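Local structure of multi-copper Oxidase CueO (Ochrobactrum, 6EVG) at residues A[46-51]-A[202-207]; A[251-256]-A[456-461]; A[39-44]-A[78-83]. The protein oxidises phenolic substrates as a laccase-like multi-copper oxidase, acting on lignin model compounds and lignosulfonate and probably passing the electrons through copper sites to dioxygen. One frame throughout, in Å; residues are numbered along the deposited sequence.

Interaction 1: residues A[46-51]-A[202-207]; sequences HSFEEG and NLIVNG
The carbonyl O of Gly207 is met from several directions by the 46-51 loop. His46 hydrogen-bonds it, NE2-H pointing at Gly207 O over 2.8 Å with an N-H...O angle of 170°. The oxygen lies almost exactly in the imidazole plane, at the ring edge, while the donor stands 23° out of the carbonyl plane. CG of His46 is anti to the backbone N (chi1 176°), a torsion that starts the ring off toward the glycine.

Phe48 adds weaker contacts to the same oxygen. Its CA lies 3.6 Å from Gly207 O in a CA-H...O contact, and its ring carbon CD1 approaches Gly207 O to 3.3 Å. The phenyl ring also touches Ile204, whose CD1 methyl reaches Phe48 CE1 at 3.8 Å, the two side chains crossing obliquely. Within the loop, CD2 of His46 sits over the centre of one face of the Phe48 ring, 3.4 Å above its plane, which ties together the two groups that reach Gly207. Gly207 has a backbone conformation that leaves no room for a side chain beside the carbonyl of Asn206.

The contact joins two cupredoxin-type domains. Tyr63 stacks on His46 and meets Phe48 edge-to-face, and Phe48 is tied through its backbone to Val209. Ile204 rests on Gln176 and Arg178 of strand 170-178, beside strand 202-205 in its sheet, while His46, at the end of strand 36-46, pairs through its backbone with Ala54 of strand 54-59.

Interaction 2: residues A[251-256]-A[456-461]; sequences GFIGNP and HQSGWK
Ile253 carries the direct packing against the 456-461 loop, and its two branches divide the work. CG1 lies between the backbone N and the carbonyl carbon (chi1 54°), and the CD1 methyl beyond it reaches the backbone of His456, 3.9 Å from His456 CA. The other branch, CG2, lies against Gly459, 3.8 Å from Gly459 N and equally near its CA. Gly459 suits this place because a CB there would run into Ile253 CG2.

His456 offers its backbone to the contact while its imidazole turns from it to hydrogen-bond Glu257 through ND1. Beside the isoleucine, two waters join the main chains. One donates to Gly251 O at 2.9 Å and to Trp460 O at 2.8 Å, spanning two acceptors that cannot bond each other. The second donates to Phe252 O over 2.8 Å and accepts from Trp460 N over 2.9 Å. Ser458 O is held by Arg444, which also makes a cation-pi contact with Trp460.

Strand 251-259, at the margin of its sheet, thus meets a loop between strands 442-448 and 463-466. The direct backbone bond of Trp460 goes to Gly250; within the two segments an aliphatic side chain packs directly, while water carries the polar link.

Interaction 3: residues A[39-44]-A[78-83]; sequences LKVQTG and LSVENG
Four backbone hydrogen bonds join Leu39 and Val41 to the 78-83 segment. Leu39 N donates to Ser79 O at 2.8 Å, and Leu39 O receives Glu81 N at 2.9 Å. Val41 N then reaches Glu81 O at 2.8 Å, and Val41 O takes Gly83 N over the same distance, a more bent bond with an angle of 137° at the hydrogen.

On one face of the sheet Lys40 and Glu81 lie side by side and point the same way. CG of Lys40 is anti to its backbone N (chi1 -179°) and the chain runs on extended, which lays its CE 4.0 Å from Glu81 OE2. Lys40 NZ remains 4.3 Å from Glu81 OE2, beyond a salt bridge, so any attraction is probably modest on this exposed face. Leu39, Val41 and Val80 turn to the other face, where CG2 of Val41 meets CG1 of Val80 at 4.3 Å.

This is a parallel pairing of strands 36-46 and 75-82, central in a sheet of the N-terminal cupredoxin-type domain, with the strand axes turned 21° from each other. Trp92 from the domain's other sheet covers Leu39 and Val80, while Ile146 packs on Val41.

Beyond the pairing, a water accepts from Thr43 N and donates to Gly83 O. The amide of Asn82 is fixed by Glu86, Ile109 and Met84, and strands 54-59 and 114-120 flank the pair through backbone bonds from Gln42 to Gly58 and from Leu78 to Pro117.

In the fold
Interactions 1 and 3 follow one another along the same strand, 36-46: 39-44 pairs within its own sheet, whereas 46-51 leaves the strand's end to meet another domain. Interactions 1 and 2 both reach the sheet that holds strands 202-205 and 251-259, yet their centres are 32 Å apart, on opposite sides of the chain's centre. These two are buried contacts between domains, the first relying on a histidine-to-carbonyl bond and aromatic packing, the second on an isoleucine and bridging waters. Interaction 3 is partly buried, with regular backbone bonding between a mainly apolar inner face and a charged outer one.

Interaction 1: residues A[46-51]-A[202-207]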
loop_
_atom_site.group_PDB
_atom_site.type_symbol
_atom_site.label_atom_id
_atom_site.label_comp_id
_atom_site.label_asym_id
_atom_site.label_seq_id
_atom_site.Cartn_x
_atom_site.Cartn_y
_atom_site.Cartn_z
ATOM N N HIS A 46 8.248 5.146 19.860
ATOM C CA HIS A 46 9.203 4.864 18.770
ATOM C C HIS A 46 10.091 6.072 18.515
ATOM O O HIS A 46 9.596 7.198 18.454
ATOM C CB HIS A 46 8.424 4.480 17.510
ATOM C CG HIS A 46 9.277 4.254 16.314
ATOM N ND1 HIS A 46 10.012 3.114 16.120
ATOM C CD2 HIS A 46 9.531 5.071 15.260
ATOM C CE1 HIS A 46 10.672 3.221 14.967
ATOM N NE2 HIS A 46 10.388 4.389 14.419
ATOM N N SER A 47 11.387 5.795 18.309
ATOM C CA SER A 47 12.327 6.827 17.904
ATOM C C SER A 47 12.490 6.842 16.380
ATOM O O SER A 47 12.993 5.890 15.774
ATOM C CB SER A 47 13.661 6.574 18.567
ATOM O OG SER A 47 14.631 7.511 18.109
ATOM N N PHE A 48 12.092 7.948 15.784
ATOM C CA PHE A 48 12.293 8.187 14.399
ATOM C C PHE A 48 13.677 8.777 14.087
ATOM O O PHE A 48 14.167 8.717 12.973
ATOM C CB PHE A 48 11.222 9.138 13.833
ATOM C CG PHE A 48 9.780 8.619 13.977
ATOM C CD1 PHE A 48 9.226 7.839 13.005
ATOM C CD2 PHE A 48 9.027 8.884 15.110
ATOM C CE1 PHE A 48 7.979 7.324 13.126
ATOM C CE2 PHE A 48 7.735 8.377 15.251
ATOM C CZ PHE A 48 7.204 7.595 14.243
ATOM N N GLU A 49 14.253 9.436 15.080
ATOM C CA GLU A 49 15.571 10.027 14.949
ATOM C C GLU A 49 16.232 10.017 16.264
ATOM O O GLU A 49 15.564 10.020 17.301
ATOM C CB GLU A 49 15.464 11.291 14.232
ATOM C CG GLU A 49 14.882 12.395 14.917
ATOM C CD GLU A 49 15.200 13.736 14.206
ATOM O OE1 GLU A 49 15.625 13.821 13.004
ATOM O OE2 GLU A 49 15.007 14.723 14.900
ATOM N N GLU A 50 17.545 10.007 16.257
ATOM C CA GLU A 50 18.342 9.971 17.472
ATOM C C GLU A 50 18.004 11.108 18.354
ATOM O O GLU A 50 17.867 12.248 17.843
ATOM C CB GLU A 50 19.831 10.039 17.123
ATOM C CG GLU A 50 20.823 9.912 18.282
ATOM C CD GLU A 50 22.185 9.464 17.757
ATOM O OE1 GLU A 50 22.868 10.320 17.144
ATOM O OE2 GLU A 50 22.527 8.262 17.902
ATOM N N GLY A 51 17.733 10.767 19.592
ATOM C CA GLY A 51 17.464 11.743 20.626
ATOM C C GLY A 51 16.021 11.990 20.906
ATOM O O GLY A 51 15.762 12.687 21.851
ATOM N N ASN A 202 8.664 15.702 7.791
ATOM C CA ASN A 202 9.757 14.755 8.105
ATOM C C ASN A 202 9.506 13.473 7.327
ATOM O O ASN A 202 8.539 12.754 7.627
ATOM C CB ASN A 202 9.778 14.460 9.597
ATOM C CG ASN A 202 9.964 15.659 10.437
ATOM O OD1 ASN A 202 11.057 16.173 10.571
ATOM N ND2 ASN A 202 8.899 16.121 11.060
ATOM N N LEU A 203 10.353 13.146 6.369
ATOM C CA LEU A 203 10.188 11.896 5.607
ATOM C C LEU A 203 10.910 10.777 6.310
ATOM O O LEU A 203 11.986 11.011 6.862
ATOM C CB LEU A 203 10.706 12.075 4.198
ATOM C CG LEU A 203 10.170 13.263 3.398
ATOM C CD1 LEU A 203 10.652 13.195 1.953
ATOM C CD2 LEU A 203 8.614 13.269 3.394
ATOM N N ILE A 204 10.317 9.598 6.263
ATOM C CA ILE A 204 10.912 8.419 6.914
ATOM C C ILE A 204 10.881 7.218 5.973
ATOM O O ILE A 204 10.015 7.107 5.103
ATOM C CB ILE A 204 10.223 8.109 8.259
ATOM C CG1 ILE A 204 8.715 7.907 8.093
ATOM C CG2 ILE A 204 10.541 9.210 9.262
ATOM C CD1 ILE A 204 8.030 7.343 9.325
ATOM N N VAL A 205 11.858 6.329 6.185
ATOM C CA VAL A 205 11.914 5.031 5.502
ATOM C C VAL A 205 12.107 3.974 6.562
ATOM O O VAL A 205 13.006 4.045 7.392
ATOM C CB VAL A 205 13.009 4.966 4.426
ATOM C CG1 VAL A 205 12.944 3.644 3.668
ATOM C CG2 VAL A 205 12.940 6.169 3.471
ATOM N N ASN A 206 11.194 2.982 6.553
ATOM C CA ASN A 206 11.221 1.929 7.572
ATOM C C ASN A 206 11.317 2.500 8.971
ATOM O O ASN A 206 11.958 1.934 9.848
ATOM C CB ASN A 206 12.311 0.870 7.293
ATOM C CG ASN A 206 12.062 0.110 6.013
ATOM O OD1 ASN A 206 11.032 0.298 5.344
ATOM N ND2 ASN A 206 13.001 -0.780 5.653
ATOM N N GLY A 207 10.573 3.587 9.204
ATOM C CA GLY A 207 10.458 4.155 10.519
ATOM C C GLY A 207 11.520 5.108 10.973
ATOM O O GLY A 207 11.456 5.571 12.137
#

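Interaction 2: residues A[251-256]-A[456-461]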
loop_
_atom_site.group_PDB
_atom_site.type_symbol
_atom_site.label_atom_id
_atom_site.label_comp_id
_atom_site.label_asym_id
_atom_site.label_seq_id
_atom_site.Cartn_x
_atom_site.Cartn_y
_atom_site.Cartn_z
ATOM N N GLY A 251 1.738 -8.307 -8.869
ATOM C CA GLY A 251 2.812 -9.166 -9.320
ATOM C C GLY A 251 3.544 -8.683 -10.560
ATOM O O GLY A 251 3.556 -7.478 -10.887
ATOM N N PHE A 252 4.232 -9.616 -11.172
ATOM C CA PHE A 252 5.227 -9.289 -12.207
ATOM C C PHE A 252 4.571 -8.775 -13.452
ATOM O O PHE A 252 3.454 -9.149 -13.845
ATOM C CB PHE A 252 6.102 -10.501 -12.488
ATOM C CG PHE A 252 6.892 -10.972 -11.329
ATOM C CD1 PHE A 252 7.811 -10.131 -10.691
ATOM C CD2 PHE A 252 6.690 -12.262 -10.761
ATOM C CE1 PHE A 252 8.524 -10.542 -9.607
ATOM C CE2 PHE A 252 7.427 -12.649 -9.645
ATOM C CZ PHE A 252 8.335 -11.800 -9.065
ATOM N N ILE A 253 5.363 -7.950 -14.158
ATOM C CA ILE A 253 5.026 -7.540 -15.540
ATOM C C ILE A 253 5.908 -8.290 -16.502
ATOM O O ILE A 253 7.073 -8.559 -16.224
ATOM C CB ILE A 253 5.052 -6.078 -15.779
ATOM C CG1 ILE A 253 6.364 -5.479 -15.382
ATOM C CG2 ILE A 253 3.855 -5.408 -15.138
ATOM C CD1 ILE A 253 6.601 -4.064 -15.957
ATOM N N GLY A 254 5.305 -8.628 -17.635
ATOM C CA GLY A 254 6.018 -9.428 -18.614
ATOM C C GLY A 254 7.263 -8.785 -19.194
ATOM O O GLY A 254 8.254 -9.463 -19.399
ATOM N N ASN A 255 7.184 -7.463 -19.395
ATOM C CA ASN A 255 8.290 -6.681 -19.986
ATOM C C ASN A 255 8.712 -5.575 -19.032
ATOM O O ASN A 255 8.268 -4.455 -19.159
ATOM C CB ASN A 255 7.833 -6.146 -21.346
ATOM C CG ASN A 255 7.249 -7.266 -22.235
ATOM O OD1 ASN A 255 7.843 -8.319 -22.398
ATOM N ND2 ASN A 255 6.101 -7.036 -22.792
ATOM N N PRO A 256 9.588 -5.910 -18.061
ATOM C CA PRO A 256 10.076 -4.906 -17.093
ATOM C C PRO A 256 10.503 -3.619 -17.802
ATOM O O PRO A 256 11.157 -3.636 -18.895
ATOM C CB PRO A 256 11.257 -5.581 -16.438
ATOM C CG PRO A 256 10.876 -7.040 -16.421
ATOM C CD PRO A 256 10.075 -7.256 -17.733
ATOM N N HIS A 456 5.103 -0.234 -16.676
ATOM C CA HIS A 456 5.234 -0.473 -15.248
ATOM C C HIS A 456 3.888 -0.415 -14.492
ATOM O O HIS A 456 3.814 -0.936 -13.351
ATOM C CB HIS A 456 6.283 0.406 -14.594
ATOM C CG HIS A 456 5.938 1.852 -14.400
ATOM N ND1 HIS A 456 6.019 2.797 -15.406
ATOM C CD2 HIS A 456 5.639 2.564 -13.287
ATOM C CE1 HIS A 456 5.789 4.006 -14.911
ATOM N NE2 HIS A 456 5.526 3.904 -13.620
ATOM N N GLN A 457 2.876 0.254 -15.087
ATOM C CA GLN A 457 1.571 0.376 -14.459
ATOM C C GLN A 457 0.529 -0.503 -15.141
ATOM O O GLN A 457 -0.666 -0.309 -14.882
ATOM C CB GLN A 457 1.134 1.820 -14.507
ATOM C CG GLN A 457 2.054 2.755 -13.721
ATOM C CD GLN A 457 1.786 4.244 -13.913
ATOM O OE1 GLN A 457 0.936 4.638 -14.699
ATOM N NE2 GLN A 457 2.461 5.076 -13.110
ATOM N N SER A 458 0.948 -1.447 -15.971
ATOM C CA SER A 458 0.030 -2.184 -16.850
ATOM C C SER A 458 -0.350 -3.567 -16.367
ATOM O O SER A 458 -1.217 -4.198 -16.984
ATOM C CB SER A 458 0.614 -2.295 -18.256
ATOM O OG SER A 458 1.754 -3.175 -18.255
ATOM N N GLY A 459 0.304 -4.059 -15.316
ATOM C CA GLY A 459 0.031 -5.413 -14.832
ATOM C C GLY A 459 -1.202 -5.476 -13.909
ATOM O O GLY A 459 -2.044 -4.591 -13.921
ATOM N N TRP A 460 -1.275 -6.539 -13.127
ATOM C CA TRP A 460 -2.372 -6.599 -12.132
ATOM C C TRP A 460 -2.147 -5.621 -11.023
ATOM O O TRP A 460 -1.010 -5.581 -10.453
ATOM C CB TRP A 460 -2.510 -8.025 -11.586
ATOM C CG TRP A 460 -3.175 -8.959 -12.503
ATOM C CD1 TRP A 460 -2.659 -10.034 -13.172
ATOM C CD2 TRP A 460 -4.571 -8.898 -12.916
ATOM N NE1 TRP A 460 -3.600 -10.630 -13.956
ATOM C CE2 TRP A 460 -4.807 -9.974 -13.799
ATOM C CE3 TRP A 460 -5.628 -8.077 -12.555
ATOM C CZ2 TRP A 460 -6.072 -10.224 -14.326
ATOM C CZ3 TRP A 460 -6.894 -8.358 -13.089
ATOM C CH2 TRP A 460 -7.104 -9.408 -13.921
ATOM N N LYS A 461 -3.176 -4.844 -10.683
ATOM C CA LYS A 461 -3.063 -3.864 -9.610
ATOM C C LYS A 461 -4.304 -3.930 -8.720
ATOM O O LYS A 461 -5.353 -4.482 -9.073
ATOM C CB LYS A 461 -2.830 -2.454 -10.186
ATOM C CG LYS A 461 -1.324 -2.312 -10.624
ATOM C CD LYS A 461 -0.895 -0.979 -11.110
ATOM C CE LYS A 461 -1.064 0.101 -10.108
ATOM N NZ LYS A 461 -0.360 -0.039 -8.787
HETATM O O HOH W 1 1.612 -5.426 -11.494
HETATM O O HOH W 2 0.909 -8.459 -12.835
#

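Interaction 3: residues A[39-44]-A[78-83]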
loop_
_atom_site.group_PDB
_atom_site.type_symbol
_atom_site.label_atom_id
_atom_site.label_comp_id
_atom_site.label_asym_id
_atom_site.label_seq_id
_atom_site.Cartn_x
_atom_site.Cartn_y
_atom_site.Cartn_z
ATOM N N LEU A 39 0.604 -12.259 15.150
ATOM C CA LEU A 39 0.681 -10.802 14.924
ATOM C C LEU A 39 -0.047 -10.100 16.045
ATOM O O LEU A 39 -1.253 -10.183 16.159
ATOM C CB LEU A 39 0.005 -10.451 13.600
ATOM C CG LEU A 39 0.579 -11.155 12.363
ATOM C CD1 LEU A 39 -0.358 -10.924 11.154
ATOM C CD2 LEU A 39 1.986 -10.635 12.041
ATOM N N LYS A 40 0.660 -9.356 16.887
ATOM C CA LYS A 40 0.087 -8.702 18.046
ATOM C C LYS A 40 0.141 -7.189 17.829
ATOM O O LYS A 40 1.225 -6.595 17.763
ATOM C CB LYS A 40 0.812 -9.094 19.326
ATOM C CG LYS A 40 0.178 -8.416 20.570
ATOM C CD LYS A 40 0.906 -8.746 21.844
ATOM C CE LYS A 40 0.366 -7.957 23.039
ATOM N NZ LYS A 40 1.078 -8.464 24.245
ATOM N N VAL A 41 -1.032 -6.578 17.751
ATOM C CA VAL A 41 -1.150 -5.119 17.576
ATOM C C VAL A 41 -1.033 -4.482 18.957
ATOM O O VAL A 41 -1.708 -4.917 19.915
ATOM C CB VAL A 41 -2.483 -4.768 16.880
ATOM C CG1 VAL A 41 -2.535 -3.286 16.651
ATOM C CG2 VAL A 41 -2.641 -5.571 15.580
ATOM N N GLN A 42 -0.216 -3.438 19.082
ATOM C CA GLN A 42 0.111 -2.893 20.366
ATOM C C GLN A 42 0.547 -1.442 20.273
ATOM O O GLN A 42 1.114 -1.036 19.268
ATOM C CB GLN A 42 1.234 -3.712 21.022
ATOM C CG GLN A 42 2.500 -3.746 20.157
ATOM C CD GLN A 42 3.466 -4.847 20.586
ATOM O OE1 GLN A 42 4.433 -4.559 21.294
ATOM N NE2 GLN A 42 3.255 -6.078 20.140
ATOM N N THR A 43 0.298 -0.688 21.329
ATOM C CA THR A 43 0.847 0.665 21.440
ATOM C C THR A 43 2.255 0.629 21.995
ATOM O O THR A 43 2.682 -0.347 22.621
ATOM C CB THR A 43 -0.047 1.607 22.249
ATOM O OG1 THR A 43 -0.106 1.096 23.571
ATOM C CG2 THR A 43 -1.434 1.776 21.648
ATOM N N GLY A 44 2.969 1.738 21.813
ATOM C CA GLY A 44 4.297 1.851 22.411
ATOM C C GLY A 44 4.834 3.265 22.158
ATOM O O GLY A 44 4.058 4.200 21.969
ATOM N N LEU A 78 -3.427 -16.893 10.356
ATOM C CA LEU A 78 -2.974 -15.530 10.666
ATOM C C LEU A 78 -3.590 -15.156 12.004
ATOM O O LEU A 78 -4.747 -14.762 12.081
ATOM C CB LEU A 78 -3.371 -14.569 9.542
ATOM C CG LEU A 78 -2.740 -14.871 8.180
ATOM C CD1 LEU A 78 -3.333 -14.013 7.084
ATOM C CD2 LEU A 78 -1.222 -14.719 8.197
ATOM N N SER A 79 -2.814 -15.381 13.067
ATOM C CA SER A 79 -3.292 -15.245 14.435
ATOM C C SER A 79 -3.067 -13.835 14.903
ATOM O O SER A 79 -1.929 -13.475 15.285
ATOM C CB SER A 79 -2.595 -16.226 15.346
ATOM O OG SER A 79 -3.052 -16.122 16.654
ATOM N N VAL A 80 -4.118 -12.998 14.910
ATOM C CA VAL A 80 -4.031 -11.582 15.220
ATOM C C VAL A 80 -4.523 -11.357 16.644
ATOM O O VAL A 80 -5.648 -11.715 16.994
ATOM C CB VAL A 80 -4.847 -10.736 14.251
ATOM C CG1 VAL A 80 -4.666 -9.244 14.551
ATOM C CG2 VAL A 80 -4.461 -11.043 12.793
ATOM N N GLU A 81 -3.729 -10.772 17.493
ATOM C CA GLU A 81 -4.130 -10.399 18.852
ATOM C C GLU A 81 -4.180 -8.883 18.966
ATOM O O GLU A 81 -3.222 -8.201 18.568
ATOM C CB GLU A 81 -3.122 -10.930 19.842
ATOM C CG GLU A 81 -3.366 -10.570 21.258
ATOM C CD GLU A 81 -2.414 -11.188 22.270
ATOM O OE1 GLU A 81 -1.624 -12.074 21.953
ATOM O OE2 GLU A 81 -2.481 -10.794 23.439
ATOM N N ASN A 82 -5.282 -8.365 19.498
ATOM C CA ASN A 82 -5.409 -6.943 19.762
ATOM C C ASN A 82 -4.985 -6.637 21.154
ATOM O O ASN A 82 -5.723 -6.862 22.114
ATOM C CB ASN A 82 -6.834 -6.472 19.510
ATOM C CG ASN A 82 -6.988 -4.990 19.717
ATOM O OD1 ASN A 82 -5.985 -4.288 19.965
ATOM N ND2 ASN A 82 -8.191 -4.451 19.580
ATOM N N GLY A 83 -3.738 -6.175 21.330
ATOM C CA GLY A 83 -3.234 -5.788 22.592
ATOM C C GLY A 83 -3.486 -4.349 22.994
ATOM O O GLY A 83 -2.900 -3.860 23.956
HETATM O O HOH W 3 -0.915 -1.926 23.647
#